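Local coordinates for protein siderophore enterobactin esterase (Emericella nidulans, PDB 6GUO) that hydrolyses the ester bonds of the bacterial siderophore enterobactin, a step required for release of its iron inside the fungal cell, at residues 21-26 and 140-145; 26-31 and 102-107. All coordinates share one frame; numbering follows the deposited sequence.

Contact 1 (21-26 and 140-145)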
# COMPACT_ATOMS: atom_id res chain seq x y z
N TRP A 21 -2.91 -6.36 20.77
CA TRP A 21 -3.52 -7.10 21.87
C TRP A 21 -4.16 -8.37 21.34
O TRP A 21 -4.68 -8.39 20.22
CB TRP A 21 -4.62 -6.27 22.54
CG TRP A 21 -4.14 -5.11 23.33
CD1 TRP A 21 -3.91 -5.07 24.67
CD2 TRP A 21 -3.86 -3.80 22.84
NE1 TRP A 21 -3.48 -3.82 25.04
CE2 TRP A 21 -3.44 -3.02 23.93
CE3 TRP A 21 -3.91 -3.21 21.56
CZ2 TRP A 21 -3.08 -1.67 23.81
CZ3 TRP A 21 -3.55 -1.87 21.44
CH2 TRP A 21 -3.14 -1.11 22.55
N GLN A 22 -4.15 -9.43 22.15
CA GLN A 22 -5.03 -10.57 21.91
C GLN A 22 -6.30 -10.37 22.73
O GLN A 22 -6.24 -9.87 23.85
CB GLN A 22 -4.37 -11.92 22.26
CG GLN A 22 -3.59 -12.51 21.09
CD GLN A 22 -3.06 -13.91 21.34
OE1 GLN A 22 -3.57 -14.64 22.19
NE2 GLN A 22 -2.05 -14.29 20.57
N ILE A 23 -7.44 -10.74 22.16
CA ILE A 23 -8.73 -10.70 22.85
C ILE A 23 -9.27 -12.13 22.85
O ILE A 23 -9.70 -12.64 21.81
CB ILE A 23 -9.73 -9.73 22.19
CG1 ILE A 23 -9.08 -8.35 21.99
CG2 ILE A 23 -10.98 -9.60 23.06
CD1 ILE A 23 -9.90 -7.37 21.16
N ALA A 24 -9.22 -12.77 24.01
CA ALA A 24 -9.63 -14.16 24.16
C ALA A 24 -11.01 -14.22 24.79
O ALA A 24 -11.36 -13.36 25.59
CB ALA A 24 -8.63 -14.92 25.02
N GLY A 25 -11.78 -15.25 24.43
CA GLY A 25 -13.14 -15.43 24.93
C GLY A 25 -14.02 -16.28 24.04
O GLY A 25 -14.75 -17.14 24.53
N LYS A 26 -13.96 -16.05 22.73
CA LYS A 26 -14.77 -16.79 21.76
C LYS A 26 -14.21 -18.21 21.56
O LYS A 26 -13.00 -18.40 21.56
CB LYS A 26 -14.82 -16.07 20.41
CG LYS A 26 -15.92 -16.56 19.49
CD LYS A 26 -15.79 -15.99 18.09
CE LYS A 26 -17.00 -16.33 17.24
NZ LYS A 26 -18.19 -15.50 17.60
N GLU A 140 -19.05 -3.12 20.32
CA GLU A 140 -19.27 -3.17 21.77
C GLU A 140 -18.04 -3.55 22.60
O GLU A 140 -17.99 -3.24 23.79
CB GLU A 140 -20.45 -4.08 22.09
CG GLU A 140 -21.77 -3.52 21.55
CD GLU A 140 -22.95 -4.45 21.69
OE1 GLU A 140 -22.96 -5.30 22.61
OE2 GLU A 140 -23.90 -4.33 20.88
N ILE A 141 -17.05 -4.21 21.98
CA ILE A 141 -15.84 -4.66 22.68
C ILE A 141 -14.59 -3.93 22.19
O ILE A 141 -13.88 -3.30 22.98
CB ILE A 141 -15.64 -6.19 22.55
CG1 ILE A 141 -16.91 -6.95 22.98
CG2 ILE A 141 -14.43 -6.67 23.35
CD1 ILE A 141 -17.36 -6.71 24.41
N VAL A 142 -14.32 -4.00 20.88
CA VAL A 142 -13.07 -3.45 20.34
C VAL A 142 -13.09 -1.92 20.36
O VAL A 142 -12.19 -1.29 20.91
CB VAL A 142 -12.80 -3.94 18.90
CG1 VAL A 142 -11.54 -3.29 18.33
CG2 VAL A 142 -12.66 -5.46 18.87
N ARG A 143 -14.13 -1.34 19.79
CA ARG A 143 -14.21 0.12 19.68
C ARG A 143 -14.17 0.85 21.03
O ARG A 143 -13.41 1.80 21.19
CB ARG A 143 -15.41 0.50 18.83
CG ARG A 143 -15.65 1.99 18.70
CD ARG A 143 -16.42 2.23 17.42
NE ARG A 143 -16.96 3.57 17.37
CZ ARG A 143 -17.75 4.02 16.40
NH1 ARG A 143 -18.20 5.27 16.46
NH2 ARG A 143 -18.10 3.24 15.37
N PRO A 144 -14.96 0.40 22.02
CA PRO A 144 -14.87 1.02 23.34
C PRO A 144 -13.52 0.83 24.03
O PRO A 144 -13.08 1.72 24.74
CB PRO A 144 -16.01 0.36 24.13
CG PRO A 144 -16.99 -0.04 23.08
CD PRO A 144 -16.12 -0.51 21.95
N PHE A 145 -12.87 -0.32 23.83
CA PHE A 145 -11.52 -0.52 24.34
C PHE A 145 -10.56 0.54 23.78
O PHE A 145 -9.82 1.17 24.53
CB PHE A 145 -11.01 -1.93 24.04
CG PHE A 145 -9.56 -2.13 24.36
CD1 PHE A 145 -9.15 -2.31 25.68
CD2 PHE A 145 -8.60 -2.14 23.35
CE1 PHE A 145 -7.81 -2.49 25.99
CE2 PHE A 145 -7.25 -2.32 23.65
CZ PHE A 145 -6.86 -2.50 24.97
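F145 meets W21 where helix 131-150 packs beside strand 18-24, and following the phenylalanine outward shows how an aromatic side chain bridges helix and strand. Its CB heads for the strand, and with CG anti to the backbone N (chi1 171°) the ring extends from the helix toward the indole. CE2 is the first ring atom to come close, lying 3.8 Å from CD2 of W21, one of the two atoms shared by the indole rings. At the tip, CZ stands over the indole face, 3.6 Å from CE2 of W21 and equally close to its NE1, displaced toward the rim of the ring system. The pair is T-shaped: the phenyl edge points into the face of the five-membered ring, with centroids 4.9 Å apart and planes at 80°. In this alpha/beta-hydrolase fold, strand 18-24 is the outermost strand at one end of the central sheet within the chain, and an antiparallel strand of the second subunit continues the sheet beyond it. F145 itself also stacks on F7 of that subunit, so the aromatic cluster spans the dimer interface. On the same side of the strand as W21, I23 makes a smaller apolar contact, its CD1 lying 4.1 Å from CG2 of V142. These two side chains cross at about a right angle, and F137 of the same helix touches both.

Contact 2 (26-31 and 102-107); sequences KKDGPY and RSYDLT
K26 and Y104 begin the contact, with the lysine, a less well ordered side chain, extended through CD and CE and bent at its last torsion (chi4 75°). Its CE reaches the edge of the Y104 ring, 3.9 Å from CE2, while NZ makes a salt bridge with E133. OE1 of the same glutamate is also hydrogen-bonded to Y104 OH, so a single carboxylate ties the ends of both side chains together. K26 also opens a type I beta turn, closed by the 3.2 Å bond from G29 N to K26 O. Within this turn D28 approaches Y104 more loosely, its OD2 lying 4.0 Å from CD2, with carboxylate and ring planes only 19° apart. Y31, beyond the turn, makes the direct polar link: its OH donates to OD2 of D105 over 2.8 Å. The hydroxyl comes from above the carboxylate plane, 38° out of it, and the carboxylate lies at the edge of the tyrosine ring. D105 OD1 has its own hydrogen-bonding partner in Y91 OH, which leaves this buried carboxylate held by two tyrosine hydroxyls and probably favours its charged form. The arrangement is the loop of a beta hairpin formed by strands 18-24 and 31-36 of an alpha/beta-hydrolase, anchored to short helix 102-106, whose R102 bonds to S165 in the GxSxG sequence of a probable nucleophile elbow.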
# COMPACT_ATOMS: atom_id res chain seq x y z
N LYS A 26 -13.96 -16.05 22.73
CA LYS A 26 -14.77 -16.79 21.76
C LYS A 26 -14.21 -18.21 21.56
O LYS A 26 -13.00 -18.40 21.56
CB LYS A 26 -14.82 -16.07 20.41
CG LYS A 26 -15.92 -16.56 19.49
CD LYS A 26 -15.79 -15.99 18.09
CE LYS A 26 -17.00 -16.33 17.24
NZ LYS A 26 -18.19 -15.50 17.60
N LYS A 27 -15.12 -19.17 21.37
CA LYS A 27 -14.77 -20.58 21.12
C LYS A 27 -13.80 -20.76 19.95
O LYS A 27 -12.84 -21.52 20.05
CB LYS A 27 -16.03 -21.39 20.78
CG LYS A 27 -17.04 -21.59 21.91
CD LYS A 27 -18.45 -21.76 21.36
CE LYS A 27 -18.59 -22.94 20.39
NZ LYS A 27 -19.80 -22.81 19.53
N ASP A 28 -14.07 -20.05 18.85
CA ASP A 28 -13.27 -20.14 17.62
C ASP A 28 -11.79 -19.78 17.80
O ASP A 28 -10.95 -20.17 16.98
CB ASP A 28 -13.88 -19.25 16.51
CG ASP A 28 -15.28 -19.68 16.11
OD1 ASP A 28 -16.14 -19.84 17.01
OD2 ASP A 28 -15.54 -19.84 14.90
N GLY A 29 -11.49 -19.01 18.85
CA GLY A 29 -10.12 -18.68 19.22
C GLY A 29 -9.99 -17.19 19.44
O GLY A 29 -10.96 -16.45 19.21
N PRO A 30 -8.81 -16.73 19.88
CA PRO A 30 -8.65 -15.31 20.14
C PRO A 30 -8.66 -14.47 18.87
O PRO A 30 -8.41 -14.98 17.77
CB PRO A 30 -7.28 -15.21 20.83
CG PRO A 30 -6.88 -16.61 21.15
CD PRO A 30 -7.56 -17.47 20.13
N TYR A 31 -8.98 -13.19 19.02
CA TYR A 31 -8.75 -12.19 17.99
C TYR A 31 -7.45 -11.48 18.30
O TYR A 31 -6.97 -11.49 19.44
CB TYR A 31 -9.90 -11.19 17.96
CG TYR A 31 -11.19 -11.77 17.46
CD1 TYR A 31 -11.40 -11.98 16.10
CD2 TYR A 31 -12.22 -12.13 18.35
CE1 TYR A 31 -12.59 -12.52 15.63
CE2 TYR A 31 -13.41 -12.66 17.88
CZ TYR A 31 -13.59 -12.85 16.52
OH TYR A 31 -14.78 -13.40 16.06
N ARG A 102 -12.04 -16.04 8.74
CA ARG A 102 -12.72 -14.91 8.09
C ARG A 102 -14.08 -15.26 7.46
O ARG A 102 -14.97 -14.41 7.44
CB ARG A 102 -11.81 -14.27 7.04
CG ARG A 102 -11.61 -15.11 5.78
CD ARG A 102 -10.47 -14.57 4.94
NE ARG A 102 -10.78 -13.24 4.41
CZ ARG A 102 -11.50 -12.98 3.32
NH1 ARG A 102 -11.70 -11.72 2.95
NH2 ARG A 102 -12.04 -13.96 2.59
N SER A 103 -14.23 -16.49 6.95
CA SER A 103 -15.47 -16.89 6.28
C SER A 103 -16.67 -16.85 7.23
O SER A 103 -17.75 -16.42 6.83
CB SER A 103 -15.34 -18.29 5.65
OG SER A 103 -15.24 -19.31 6.63
N TYR A 104 -16.46 -17.28 8.47
CA TYR A 104 -17.52 -17.20 9.49
C TYR A 104 -17.74 -15.75 9.94
O TYR A 104 -18.88 -15.28 9.96
CB TYR A 104 -17.18 -18.08 10.70
CG TYR A 104 -18.23 -18.01 11.78
CD1 TYR A 104 -19.50 -18.56 11.58
CD2 TYR A 104 -17.98 -17.37 12.99
CE1 TYR A 104 -20.48 -18.48 12.56
CE2 TYR A 104 -18.95 -17.29 13.98
CZ TYR A 104 -20.20 -17.85 13.76
OH TYR A 104 -21.17 -17.77 14.74
N ASP A 105 -16.66 -15.06 10.28
CA ASP A 105 -16.74 -13.71 10.83
C ASP A 105 -17.36 -12.68 9.88
O ASP A 105 -18.02 -11.75 10.35
CB ASP A 105 -15.37 -13.19 11.29
CG ASP A 105 -14.92 -13.80 12.61
OD1 ASP A 105 -13.71 -14.00 12.77
OD2 ASP A 105 -15.76 -14.09 13.48
N LEU A 106 -17.15 -12.84 8.58
CA LEU A 106 -17.49 -11.81 7.60
C LEU A 106 -18.76 -12.04 6.79
O LEU A 106 -19.21 -11.13 6.10
CB LEU A 106 -16.29 -11.60 6.65
CG LEU A 106 -14.98 -11.20 7.34
CD1 LEU A 106 -13.85 -11.12 6.33
CD2 LEU A 106 -15.12 -9.88 8.09
N THR A 107 -19.37 -13.23 6.88
CA THR A 107 -20.59 -13.52 6.14
C THR A 107 -21.82 -13.40 7.03
O THR A 107 -21.81 -13.89 8.17
CB THR A 107 -20.56 -14.92 5.51
OG1 THR A 107 -20.27 -15.89 6.52
CG2 THR A 107 -19.50 -14.98 4.41

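Contacts 1 and 2 have centres 13 Å apart, on the same side of the chain's centre, and K26 belongs to both. Their first segments follow strand 18-24 through its turn into strand 31-36, and I23 N lies 2.9 Å from Y31 O in a probable hydrogen bond between these antiparallel strands. In sequence, 21-26 and 26-31 precede 102-107, with 140-145 last. Helices 102-106 and 131-150 are consecutive. The hairpin at this chain's end of the sheet is thus joined through its outermost strand to helix 131-150 at the dimer interface, and through its loop and Y31 to helix 102-106, which reaches the probable nucleophile elbow.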